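PDB 5UBU: putative acetamidase/formamidase from Yersinia enterocolitica subsp. palearctica serotype O:3, which probably hydrolyses carbon-nitrogen bonds in linear amides and binds two sodium ions. Local coordinates for residues Phe83-Asn88 with Ile218-Ala223; Asp62-Ala67 with Ala234-Ser239; Phe36-Gly41 with Ile182-Pro187. All coordinates share one frame; numbering follows the deposited sequence.

In chain order the segments run 36-41, 62-67, 83-88, 182-187, 218-223 and 234-239, so 62-67 and 234-239 bracket contact 1, while contact 3 alternates with both others. Contacts 1 and 2 have centres about 7 Å apart and share a mixed sheet in which strands 214-222 and 236-237 are neighbours; both ligate the same sodium ion, through D220 and H222 in contact 1 and E236 in contact 2. Contact 3, a separate two-stranded sheet, lies about 10 Å from contact 1 and 15 Å from contact 2, centre to centre. Contacts 1 and 2 thus converge on one two-metal site, and contact 3 is attached to them through S184 OG on L84 O and Y38 OH on E65 OE2.

Contact 1: residues Phe83-Asn88 with Ile218-Ala223; sequences FLNPQN and IGDAHA. With NA (sodium ion), chain H; NA (sodium ion), chain G.
D220 OD2 is gripped by two sodium ions, 2.2 Å from the chain H ion and 2.9 Å from the chain G ion, beside the amide of N85. D220 OD1 lies 2.3 Å from the chain G ion, which H222 NE2 binds as well; E236 completes that site, N193 and D195 the chain H site. The D220 chi1 of -175° sets CG anti to the backbone N, and D220 CG lies 3.3 Å from N85 OD1. There amide and carboxylate stack, their planes 17° apart; N85 OD1 and the carboxylate oxygens are all acceptors, so they stack without bonding, and N85 ND2 is held instead by S184 O. Further along, strands 87-93 and 214-222 pair antiparallel in the mixed sheet that carries D220 and H222. The evidence is the hydrogen-bonded pair N88-I218: N88 N to I218 O is 2.8 Å, and I218 N returns a bond to N88 O. N88 CB and I218 CG2 touch on one face of that sheet. Nearer the ions a water bridges P86 O and D220 N. Q87 NE2 donates to N85 O at 3.0 Å and also bonds T172 OG1.

Contact 2: residues Asp62-Ala67 with Ala234-Ser239; sequences DAFEGA and AVEFAS. With NA (sodium ion), chain G.
One wall of the sodium site is built here, where the turn 62-67 packs against the metal ligand E236. Both carboxylate oxygens bind the chain G ion, E236 OE1 and E236 OE2 each 2.2 Å from it, which makes the glutamate bidentate; D220 and H222 supply further ligands. The group is also fixed from its own segment, since A234 N donates to E236 OE1 from above the carboxylate plane. A bend at chi2 (-63°) carries E236 CD across to A63, whose CB comes within 3.5 Å of E236 OE2. F64 covers the aliphatic part: its CE2 is 3.8 Å from E236 CG, and ring and carboxylate planes stand 81° apart. D62 CB packs on the F237 backbone, 3.8 Å from F237 C. No direct hydrogen bond joins the segments; one water lies within bonding distance of D62 OD2 and E236 O, and another of E236 OE2 and, weakly, A63 N. Within the turn, D62 OD1 takes G66 N at 2.9 Å and, weakly, F64 N, tying the side chain to its own loop. E65 N to D62 O and A67 N to F64 O mark overlapping type I and type I' beta turns, a double turn packed beside a bidentate glutamate ligand of a two-metal site.

Contact 3: residues Phe36-Gly41 with Ile182-Pro187; sequences FHYTIG and INSLTP
Y38 and S184 meet obliquely: S184 OG lies 3.7 Å from CD1 of the Y38 ring and 3.9 Å from Y38 CB. The serine's chi1 of 58° puts OG between its backbone N and carbonyl carbon, on the side of the Y38 main chain, where it also approaches Y38 O; its hydrogen-bond partner is L84 O. At the far end of the ring, Y38 OH bonds E65 OE2. The backbones supply the connection beneath. S184 N donates to Y38 O at 2.9 Å, and N183 CA adds a CA-H...O contact to the same oxygen. I40 N to I182 O, at 2.7 Å with an N-H...O angle of 167°, is answered by I182 N to I40 O, which defines I40-I182 as an antiparallel hydrogen-bonded pair. The side chains of this pair share one face of the small sheet, while T39 and N183, a non-hydrogen-bonded pair with CA atoms 4.0 Å apart, share the other. T39 OG1 stands beside I182 O but bonds S181 OG of its own chain and D180 OD1 of the second subunit. At the end of the strand, N183 OD1 accepts L185 N in an Asx turn and T186 OG1 from the opposite face of its amide plane; this accompanies the type I turn from N183 to T186. The two-stranded sheet 39-40/182-183 rests on strand 87-93 through I40 and S184 on Q87 and H37 on P90, while I179 of the second subunit packs against Y38 and T39.

Contact 1: residues Phe83-Asn88 with Ile218-Ala223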
ATOM      1  N   PHE B  83      12.749  12.903 -16.423  1.00 56.46           N
ATOM      2  CA  PHE B  83      12.617  14.075 -17.293  1.00 55.72           C
ATOM      3  C   PHE B  83      11.649  13.888 -18.464  1.00 53.73           C
ATOM      4  O   PHE B  83      12.052  13.657 -19.601  1.00 54.52           O
ATOM      5  CB  PHE B  83      13.986  14.553 -17.800  1.00 57.55           C
ATOM      6  CG  PHE B  83      14.921  14.983 -16.704  1.00 58.67           C
ATOM      7  CD1 PHE B  83      14.923  16.295 -16.260  1.00 59.62           C
ATOM      8  CD2 PHE B  83      15.810  14.077 -16.119  1.00 59.93           C
ATOM      9  CE1 PHE B  83      15.789  16.701 -15.251  1.00 60.77           C
ATOM     10  CE2 PHE B  83      16.678  14.475 -15.114  1.00 60.75           C
ATOM     11  CZ  PHE B  83      16.664  15.788 -14.675  1.00 61.22           C
ATOM     12  N   LEU B  84      10.365  13.972 -18.135  1.00 51.37           N
ATOM     13  CA  LEU B  84       9.271  13.914 -19.089  1.00 50.97           C
ATOM     14  C   LEU B  84       8.359  15.091 -18.761  1.00 50.54           C
ATOM     15  O   LEU B  84       8.489  15.720 -17.706  1.00 50.17           O
ATOM     16  CB  LEU B  84       8.467  12.619 -18.975  1.00 50.92           C
ATOM     17  CG  LEU B  84       9.096  11.279 -19.386  1.00 50.84           C
ATOM     18  CD1 LEU B  84       8.064  10.170 -19.208  1.00 48.81           C
ATOM     19  CD2 LEU B  84       9.590  11.322 -20.835  1.00 51.35           C
ATOM     20  N   ASN B  85       7.441  15.385 -19.670  1.00 50.20           N
ATOM     21  CA  ASN B  85       6.467  16.458 -19.487  1.00 49.39           C
ATOM     22  C   ASN B  85       7.089  17.864 -19.394  1.00 48.11           C
ATOM     23  O   ASN B  85       7.032  18.507 -18.346  1.00 46.31           O
ATOM     24  CB  ASN B  85       5.580  16.185 -18.253  1.00 49.10           C
ATOM     25  CG  ASN B  85       4.934  14.812 -18.279  1.00 50.15           C
ATOM     26  OD1 ASN B  85       4.811  14.178 -19.332  1.00 52.77           O
ATOM     27  ND2 ASN B  85       4.509  14.345 -17.110  1.00 50.84           N
ATOM     28  N   PRO B  86       7.698  18.339 -20.494  1.00 48.15           N
ATOM     29  CA  PRO B  86       8.242  19.695 -20.501  1.00 49.15           C
ATOM     30  C   PRO B  86       7.095  20.672 -20.236  1.00 48.20           C
ATOM     31  O   PRO B  86       6.052  20.579 -20.887  1.00 47.95           O
ATOM     32  CB  PRO B  86       8.774  19.850 -21.926  1.00 50.03           C
ATOM     33  CG  PRO B  86       8.024  18.842 -22.720  1.00 50.14           C
ATOM     34  CD  PRO B  86       7.901  17.680 -21.791  1.00 48.83           C
ATOM     35  N   GLN B  87       7.295  21.593 -19.296  1.00 47.20           N
ATOM     36  CA  GLN B  87       6.239  22.532 -18.896  1.00 46.46           C
ATOM     37  C   GLN B  87       6.286  23.938 -19.450  1.00 46.25           C
ATOM     38  O   GLN B  87       7.353  24.530 -19.551  1.00 47.06           O
ATOM     39  CB  GLN B  87       6.260  22.682 -17.359  1.00 45.47           C
ATOM     40  CG  GLN B  87       5.982  21.395 -16.604  1.00 44.78           C
ATOM     41  CD  GLN B  87       4.574  20.893 -16.832  1.00 44.17           C
ATOM     42  OE1 GLN B  87       3.589  21.609 -16.587  1.00 43.40           O
ATOM     43  NE2 GLN B  87       4.466  19.643 -17.267  1.00 44.89           N
ATOM     44  N   ASN B  88       5.109  24.446 -19.819  1.00 45.30           N
ATOM     45  CA  ASN B  88       4.951  25.845 -20.217  1.00 45.88           C
ATOM     46  C   ASN B  88       4.739  26.573 -18.895  1.00 44.71           C
ATOM     47  O   ASN B  88       4.178  26.000 -17.953  1.00 43.45           O
ATOM     48  CB  ASN B  88       3.750  26.054 -21.136  1.00 46.49           C
ATOM     49  CG  ASN B  88       4.070  25.785 -22.578  1.00 47.07           C
ATOM     50  OD1 ASN B  88       3.698  24.763 -23.129  1.00 46.72           O
ATOM     51  ND2 ASN B  88       4.812  26.699 -23.192  1.00 48.77           N
ATOM     52  N   ILE B 218       1.601  24.445 -17.263  1.00 42.22           N
ATOM     53  CA  ILE B 218       0.725  23.566 -18.051  1.00 42.36           C
ATOM     54  C   ILE B 218       1.558  22.752 -19.038  1.00 42.87           C
ATOM     55  O   ILE B 218       2.661  23.150 -19.415  1.00 43.15           O
ATOM     56  CB  ILE B 218      -0.388  24.387 -18.759  1.00 42.83           C
ATOM     57  CG1 ILE B 218      -1.428  23.479 -19.407  1.00 42.51           C
ATOM     58  CG2 ILE B 218       0.208  25.360 -19.784  1.00 43.69           C
ATOM     59  CD1 ILE B 218      -2.605  24.229 -19.993  1.00 42.83           C
ATOM     60  N   GLY B 219       1.049  21.588 -19.425  1.00 43.36           N
ATOM     61  CA  GLY B 219       1.751  20.730 -20.389  1.00 44.19           C
ATOM     62  C   GLY B 219       1.216  19.326 -20.456  1.00 44.35           C
ATOM     63  O   GLY B 219       0.177  19.031 -19.881  1.00 43.82           O
ATOM     64  N   ASP B 220       1.929  18.470 -21.185  1.00 45.63           N
ATOM     65  CA  ASP B 220       1.576  17.053 -21.325  1.00 46.11           C
ATOM     66  C   ASP B 220       0.126  16.838 -21.788  1.00 45.22           C
ATOM     67  O   ASP B 220      -0.708  16.298 -21.066  1.00 44.57           O
ATOM     68  CB  ASP B 220       1.867  16.330 -19.994  1.00 46.76           C
ATOM     69  CG  ASP B 220       1.645  14.816 -20.058  1.00 47.97           C
ATOM     70  OD1 ASP B 220       1.808  14.172 -21.124  1.00 50.50           O
ATOM     71  OD2 ASP B 220       1.335  14.271 -18.991  1.00 49.88           O
ATOM     72  N   ALA B 221      -0.165  17.280 -23.002  1.00 45.18           N
ATOM     73  CA  ALA B 221      -1.491  17.106 -23.565  1.00 45.14           C
ATOM     74  C   ALA B 221      -1.666  15.647 -24.005  1.00 45.00           C
ATOM     75  O   ALA B 221      -0.717  15.026 -24.499  1.00 44.82           O
ATOM     76  CB  ALA B 221      -1.682  18.038 -24.749  1.00 45.96           C
ATOM     77  N   HIS B 222      -2.863  15.099 -23.783  1.00 45.00           N
ATOM     78  CA  HIS B 222      -3.184  13.728 -24.193  1.00 45.43           C
ATOM     79  C   HIS B 222      -4.355  13.748 -25.155  1.00 45.58           C
ATOM     80  O   HIS B 222      -5.326  14.448 -24.917  1.00 45.22           O
ATOM     81  CB  HIS B 222      -3.595  12.825 -23.026  1.00 45.42           C
ATOM     82  CG  HIS B 222      -2.531  12.594 -22.012  1.00 45.54           C
ATOM     83  ND1 HIS B 222      -2.813  12.425 -20.678  1.00 45.25           N
ATOM     84  CD2 HIS B 222      -1.184  12.549 -22.123  1.00 46.49           C
ATOM     85  CE1 HIS B 222      -1.686  12.231 -20.017  1.00 45.57           C
ATOM     86  NE2 HIS B 222      -0.681  12.312 -20.868  1.00 47.02           N
ATOM     87  N   ALA B 223      -4.264  12.978 -26.235  1.00 46.20           N
ATOM     88  CA  ALA B 223      -5.355  12.896 -27.216  1.00 46.84           C
ATOM     89  C   ALA B 223      -6.478  12.015 -26.678  1.00 46.46           C
ATOM     90  O   ALA B 223      -7.611  12.100 -27.132  1.00 46.89           O
ATOM     91  CB  ALA B 223      -4.845  12.353 -28.541  1.00 48.04           C
TER
HETATM   92 NA    NA H 402       1.413  12.552 -17.585  1.00 26.09          NA
HETATM   93 NA    NA G 401       1.619  11.963 -20.708  1.00 22.46          NA
HETATM   94  O   HOH W   1       4.797  18.474 -21.922  1.00 33.57           O
HETATM   95  O   HOH W   2       2.626   9.948 -17.110  0.50 15.81           O

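Contact 2: residues Asp62-Ala67 with Ala234-Ser239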
ATOM      1  N   ASP B  62       5.007  17.757 -26.521  1.00 49.47           N
ATOM      2  CA  ASP B  62       4.628  16.439 -26.030  1.00 49.43           C
ATOM      3  C   ASP B  62       5.476  16.051 -24.814  1.00 47.61           C
ATOM      4  O   ASP B  62       6.460  16.712 -24.499  1.00 47.23           O
ATOM      5  CB  ASP B  62       4.658  15.371 -27.152  1.00 51.76           C
ATOM      6  CG  ASP B  62       6.081  14.980 -27.609  1.00 53.83           C
ATOM      7  OD1 ASP B  62       7.063  15.220 -26.876  1.00 54.94           O
ATOM      8  OD2 ASP B  62       6.218  14.366 -28.704  1.00 54.70           O
ATOM      9  N   ALA B  63       5.089  14.972 -24.151  1.00 45.87           N
ATOM     10  CA  ALA B  63       5.793  14.487 -22.964  1.00 45.50           C
ATOM     11  C   ALA B  63       7.279  14.164 -23.159  1.00 45.98           C
ATOM     12  O   ALA B  63       8.040  14.168 -22.186  1.00 45.61           O
ATOM     13  CB  ALA B  63       5.084  13.264 -22.421  1.00 45.76           C
ATOM     14  N   PHE B  64       7.688  13.900 -24.395  1.00 46.66           N
ATOM     15  CA  PHE B  64       9.082  13.551 -24.701  1.00 46.82           C
ATOM     16  C   PHE B  64       9.865  14.723 -25.301  1.00 46.85           C
ATOM     17  O   PHE B  64      11.030  14.572 -25.668  1.00 46.29           O
ATOM     18  CB  PHE B  64       9.100  12.358 -25.673  1.00 47.86           C
ATOM     19  CG  PHE B  64       8.105  11.280 -25.319  1.00 47.10           C
ATOM     20  CD1 PHE B  64       8.279  10.516 -24.164  1.00 46.32           C
ATOM     21  CD2 PHE B  64       6.987  11.040 -26.122  1.00 46.41           C
ATOM     22  CE1 PHE B  64       7.360   9.529 -23.823  1.00 45.30           C
ATOM     23  CE2 PHE B  64       6.076  10.059 -25.778  1.00 45.76           C
ATOM     24  CZ  PHE B  64       6.257   9.305 -24.627  1.00 45.11           C
ATOM     25  N   GLU B  65       9.221  15.887 -25.356  1.00 47.38           N
ATOM     26  CA  GLU B  65       9.782  17.118 -25.933  1.00 48.68           C
ATOM     27  C   GLU B  65      10.304  16.850 -27.355  1.00 49.66           C
ATOM     28  O   GLU B  65      11.404  17.248 -27.717  1.00 50.06           O
ATOM     29  CB  GLU B  65      10.843  17.751 -25.007  1.00 48.97           C
ATOM     30  CG  GLU B  65      11.110  19.220 -25.328  1.00 50.32           C
ATOM     31  CD  GLU B  65      12.004  19.946 -24.337  1.00 50.60           C
ATOM     32  OE1 GLU B  65      11.909  21.197 -24.280  1.00 49.85           O
ATOM     33  OE2 GLU B  65      12.780  19.286 -23.615  1.00 51.23           O
ATOM     34  N   GLY B  66       9.484  16.146 -28.139  1.00 49.80           N
ATOM     35  CA  GLY B  66       9.795  15.796 -29.521  1.00 50.73           C
ATOM     36  C   GLY B  66      10.961  14.844 -29.759  1.00 51.60           C
ATOM     37  O   GLY B  66      11.373  14.644 -30.907  1.00 53.48           O
ATOM     38  N   ALA B  67      11.477  14.225 -28.695  1.00 50.48           N
ATOM     39  CA  ALA B  67      12.623  13.312 -28.823  1.00 50.82           C
ATOM     40  C   ALA B  67      12.308  12.026 -29.573  1.00 50.96           C
ATOM     41  O   ALA B  67      13.218  11.390 -30.111  1.00 52.53           O
ATOM     42  CB  ALA B  67      13.187  12.978 -27.453  1.00 50.19           C
ATOM     43  N   ALA B 234      -0.131   7.813 -22.290  1.00 43.93           N
ATOM     44  CA  ALA B 234      -1.382   7.916 -23.011  1.00 44.69           C
ATOM     45  C   ALA B 234      -0.942   8.203 -24.444  1.00 46.08           C
ATOM     46  O   ALA B 234       0.148   7.785 -24.837  1.00 46.74           O
ATOM     47  CB  ALA B 234      -2.202   9.061 -22.452  1.00 44.13           C
ATOM     48  N   VAL B 235      -1.790   8.855 -25.238  1.00 46.92           N
ATOM     49  CA  VAL B 235      -1.395   9.247 -26.592  1.00 48.18           C
ATOM     50  C   VAL B 235      -0.879  10.673 -26.400  1.00 47.95           C
ATOM     51  O   VAL B 235      -1.646  11.624 -26.387  1.00 47.57           O
ATOM     52  CB  VAL B 235      -2.543   9.153 -27.624  1.00 49.09           C
ATOM     53  CG1 VAL B 235      -2.126   9.773 -28.953  1.00 50.05           C
ATOM     54  CG2 VAL B 235      -2.957   7.695 -27.816  1.00 49.64           C
ATOM     55  N   GLU B 236       0.436  10.782 -26.224  1.00 48.38           N
ATOM     56  CA  GLU B 236       1.113  12.052 -25.986  1.00 48.73           C
ATOM     57  C   GLU B 236       1.221  12.871 -27.271  1.00 49.38           C
ATOM     58  O   GLU B 236       1.657  12.342 -28.308  1.00 50.47           O
ATOM     59  CB  GLU B 236       2.537  11.778 -25.497  1.00 49.75           C
ATOM     60  CG  GLU B 236       2.674  10.775 -24.356  1.00 50.00           C
ATOM     61  CD  GLU B 236       2.004  11.210 -23.075  1.00 49.93           C
ATOM     62  OE1 GLU B 236       1.745  10.321 -22.227  1.00 51.73           O
ATOM     63  OE2 GLU B 236       1.739  12.421 -22.905  1.00 51.15           O
ATOM     64  N   PHE B 237       0.866  14.157 -27.216  1.00 48.70           N
ATOM     65  CA  PHE B 237       0.956  15.001 -28.417  1.00 49.21           C
ATOM     66  C   PHE B 237       1.184  16.484 -28.099  1.00 48.49           C
ATOM     67  O   PHE B 237       0.975  16.938 -26.978  1.00 46.98           O
ATOM     68  CB  PHE B 237      -0.284  14.809 -29.325  1.00 49.79           C
ATOM     69  CG  PHE B 237      -1.523  15.555 -28.877  1.00 49.40           C
ATOM     70  CD1 PHE B 237      -2.119  15.297 -27.661  1.00 48.49           C
ATOM     71  CD2 PHE B 237      -2.139  16.469 -29.723  1.00 50.23           C
ATOM     72  CE1 PHE B 237      -3.269  15.980 -27.269  1.00 48.18           C
ATOM     73  CE2 PHE B 237      -3.299  17.139 -29.332  1.00 49.91           C
ATOM     74  CZ  PHE B 237      -3.862  16.885 -28.106  1.00 48.83           C
ATOM     75  N   ALA B 238       1.658  17.205 -29.114  1.00 49.29           N
ATOM     76  CA  ALA B 238       1.901  18.628 -29.048  1.00 49.06           C
ATOM     77  C   ALA B 238       0.553  19.267 -29.383  1.00 49.09           C
ATOM     78  O   ALA B 238      -0.091  18.858 -30.353  1.00 49.30           O
ATOM     79  CB  ALA B 238       2.967  19.028 -30.051  1.00 50.07           C
ATOM     80  N   SER B 239       0.131  20.262 -28.594  1.00 48.69           N
ATOM     81  CA  SER B 239      -1.182  20.889 -28.797  1.00 48.92           C
ATOM     82  C   SER B 239      -1.232  22.397 -28.724  1.00 48.99           C
ATOM     83  O   SER B 239      -0.286  23.049 -28.290  1.00 49.09           O
ATOM     84  CB  SER B 239      -2.147  20.408 -27.709  1.00 48.01           C
ATOM     85  OG  SER B 239      -1.828  20.998 -26.452  1.00 47.06           O
TER
HETATM   86 NA    NA G 401       1.619  11.963 -20.708  1.00 22.46          NA
HETATM   87  O   HOH W   3       4.093  13.409 -30.011  1.00 41.52           O
HETATM   88  O   HOH W   4       2.382  15.024 -24.072  1.00 29.37           O

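Contact 3: residues Phe36-Gly41 with Ile182-Pro187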
ATOM      1  N   PHE B  36      11.481  25.175 -21.687  1.00 55.14           N
ATOM      2  CA  PHE B  36      10.438  24.440 -20.998  1.00 52.04           C
ATOM      3  C   PHE B  36      11.041  23.875 -19.722  1.00 52.41           C
ATOM      4  O   PHE B  36      12.238  23.579 -19.688  1.00 53.82           O
ATOM      5  CB  PHE B  36       9.894  23.348 -21.903  1.00 50.39           C
ATOM      6  CG  PHE B  36       9.096  23.873 -23.058  1.00 50.02           C
ATOM      7  CD1 PHE B  36       9.729  24.456 -24.145  1.00 52.31           C
ATOM      8  CD2 PHE B  36       7.708  23.787 -23.057  1.00 47.61           C
ATOM      9  CE1 PHE B  36       8.995  24.962 -25.201  1.00 52.89           C
ATOM     10  CE2 PHE B  36       6.969  24.278 -24.118  1.00 48.02           C
ATOM     11  CZ  PHE B  36       7.614  24.868 -25.190  1.00 50.80           C
ATOM     12  N   HIS B  37      10.230  23.723 -18.674  1.00 46.44           N
ATOM     13  CA  HIS B  37      10.743  23.233 -17.385  1.00 47.05           C
ATOM     14  C   HIS B  37      10.314  21.838 -17.005  1.00 45.30           C
ATOM     15  O   HIS B  37       9.204  21.402 -17.324  1.00 44.44           O
ATOM     16  CB  HIS B  37      10.362  24.184 -16.243  1.00 47.84           C
ATOM     17  CG  HIS B  37      10.755  25.608 -16.489  1.00 49.58           C
ATOM     18  ND1 HIS B  37       9.836  26.574 -16.843  1.00 50.26           N
ATOM     19  CD2 HIS B  37      11.965  26.222 -16.473  1.00 50.14           C
ATOM     20  CE1 HIS B  37      10.460  27.727 -17.008  1.00 50.89           C
ATOM     21  NE2 HIS B  37      11.751  27.540 -16.793  1.00 50.73           N
ATOM     22  N   TYR B  38      11.219  21.164 -16.295  1.00 45.42           N
ATOM     23  CA  TYR B  38      11.014  19.810 -15.784  1.00 45.25           C
ATOM     24  C   TYR B  38      10.844  19.786 -14.256  1.00 44.80           C
ATOM     25  O   TYR B  38      10.808  18.710 -13.647  1.00 44.82           O
ATOM     26  CB  TYR B  38      12.139  18.880 -16.259  1.00 45.07           C
ATOM     27  CG  TYR B  38      12.042  18.600 -17.739  1.00 45.41           C
ATOM     28  CD1 TYR B  38      11.269  17.534 -18.207  1.00 44.84           C
ATOM     29  CD2 TYR B  38      12.693  19.404 -18.676  1.00 45.94           C
ATOM     30  CE1 TYR B  38      11.158  17.266 -19.563  1.00 45.20           C
ATOM     31  CE2 TYR B  38      12.589  19.137 -20.034  1.00 46.27           C
ATOM     32  CZ  TYR B  38      11.815  18.065 -20.470  1.00 45.72           C
ATOM     33  OH  TYR B  38      11.690  17.786 -21.809  1.00 45.84           O
ATOM     34  N   THR B  39      10.754  20.974 -13.650  1.00 44.97           N
ATOM     35  CA  THR B  39      10.509  21.114 -12.215  1.00 45.14           C
ATOM     36  C   THR B  39       9.560  22.308 -12.048  1.00 44.77           C
ATOM     37  O   THR B  39       9.681  23.312 -12.747  1.00 46.25           O
ATOM     38  CB  THR B  39      11.802  21.239 -11.369  1.00 46.33           C
ATOM     39  OG1 THR B  39      11.476  21.108  -9.980  1.00 46.71           O
ATOM     40  CG2 THR B  39      12.524  22.559 -11.618  1.00 47.38           C
ATOM     41  N   ILE B  40       8.605  22.167 -11.135  1.00 43.84           N
ATOM     42  CA  ILE B  40       7.572  23.174 -10.872  1.00 43.60           C
ATOM     43  C   ILE B  40       7.757  23.791  -9.489  1.00 42.97           C
ATOM     44  O   ILE B  40       7.531  23.137  -8.475  1.00 42.24           O
ATOM     45  CB  ILE B  40       6.194  22.510 -11.014  1.00 42.73           C
ATOM     46  CG1 ILE B  40       6.026  22.059 -12.472  1.00 43.40           C
ATOM     47  CG2 ILE B  40       5.080  23.458 -10.585  1.00 42.17           C
ATOM     48  CD1 ILE B  40       4.898  21.077 -12.706  1.00 43.72           C
ATOM     49  N   GLY B  41       8.166  25.058  -9.471  1.00 43.01           N
ATOM     50  CA  GLY B  41       8.417  25.773  -8.223  1.00 42.45           C
ATOM     51  C   GLY B  41       8.515  27.285  -8.409  1.00 42.60           C
ATOM     52  O   GLY B  41       8.181  27.817  -9.468  1.00 42.13           O
ATOM     53  N   ILE B 182       8.868  20.742  -7.315  1.00 44.08           N
ATOM     54  CA  ILE B 182       8.517  19.341  -7.580  1.00 43.72           C
ATOM     55  C   ILE B 182       8.681  19.001  -9.056  1.00 43.62           C
ATOM     56  O   ILE B 182       8.288  19.794  -9.908  1.00 44.19           O
ATOM     57  CB  ILE B 182       7.052  19.096  -7.139  1.00 43.53           C
ATOM     58  CG1 ILE B 182       6.904  19.443  -5.645  1.00 44.19           C
ATOM     59  CG2 ILE B 182       6.633  17.654  -7.388  1.00 42.91           C
ATOM     60  CD1 ILE B 182       5.480  19.429  -5.109  1.00 43.96           C
ATOM     61  N   ASN B 183       9.228  17.827  -9.376  1.00 43.18           N
ATOM     62  CA  ASN B 183       9.423  17.487 -10.794  1.00 43.03           C
ATOM     63  C   ASN B 183       8.105  17.415 -11.570  1.00 42.52           C
ATOM     64  O   ASN B 183       7.027  17.240 -10.994  1.00 41.49           O
ATOM     65  CB  ASN B 183      10.319  16.243 -11.015  1.00 42.95           C
ATOM     66  CG  ASN B 183       9.711  14.952 -10.510  1.00 42.14           C
ATOM     67  OD1 ASN B 183       8.537  14.668 -10.727  1.00 41.79           O
ATOM     68  ND2 ASN B 183      10.543  14.119  -9.910  1.00 41.98           N
ATOM     69  N   SER B 184       8.220  17.570 -12.884  1.00 43.28           N
ATOM     70  CA  SER B 184       7.071  17.568 -13.783  1.00 43.32           C
ATOM     71  C   SER B 184       6.415  16.202 -13.963  1.00 42.84           C
ATOM     72  O   SER B 184       5.419  16.090 -14.681  1.00 42.64           O
ATOM     73  CB  SER B 184       7.495  18.120 -15.145  1.00 44.13           C
ATOM     74  OG  SER B 184       8.557  17.351 -15.690  1.00 44.43           O
ATOM     75  N   LEU B 185       6.963  15.169 -13.323  1.00 42.85           N
ATOM     76  CA  LEU B 185       6.386  13.837 -13.429  1.00 42.64           C
ATOM     77  C   LEU B 185       5.490  13.521 -12.227  1.00 41.89           C
ATOM     78  O   LEU B 185       4.705  12.576 -12.277  1.00 42.04           O
ATOM     79  CB  LEU B 185       7.500  12.794 -13.510  1.00 43.05           C
ATOM     80  CG  LEU B 185       7.093  11.379 -13.950  1.00 43.01           C
ATOM     81  CD1 LEU B 185       6.657  11.398 -15.404  1.00 43.23           C
ATOM     82  CD2 LEU B 185       8.232  10.394 -13.773  1.00 43.46           C
ATOM     83  N   THR B 186       5.584  14.327 -11.173  1.00 41.45           N
ATOM     84  CA  THR B 186       4.833  14.096  -9.939  1.00 41.13           C
ATOM     85  C   THR B 186       3.597  14.993  -9.676  1.00 41.17           C
ATOM     86  O   THR B 186       3.677  16.211  -9.831  1.00 41.92           O
ATOM     87  CB  THR B 186       5.783  14.289  -8.725  1.00 41.00           C
ATOM     88  OG1 THR B 186       6.907  13.409  -8.839  1.00 40.90           O
ATOM     89  CG2 THR B 186       5.072  14.012  -7.412  1.00 40.72           C
ATOM     90  N   PRO B 187       2.450  14.383  -9.305  1.00 40.96           N
ATOM     91  CA  PRO B 187       1.270  15.140  -8.901  1.00 40.95           C
ATOM     92  C   PRO B 187       1.285  15.244  -7.379  1.00 41.01           C
ATOM     93  O   PRO B 187       1.805  14.344  -6.706  1.00 40.54           O
ATOM     94  CB  PRO B 187       0.115  14.256  -9.329  1.00 40.79           C
ATOM     95  CG  PRO B 187       0.652  12.875  -9.221  1.00 40.62           C
ATOM     96  CD  PRO B 187       2.125  12.959  -9.519  1.00 40.75           C
TER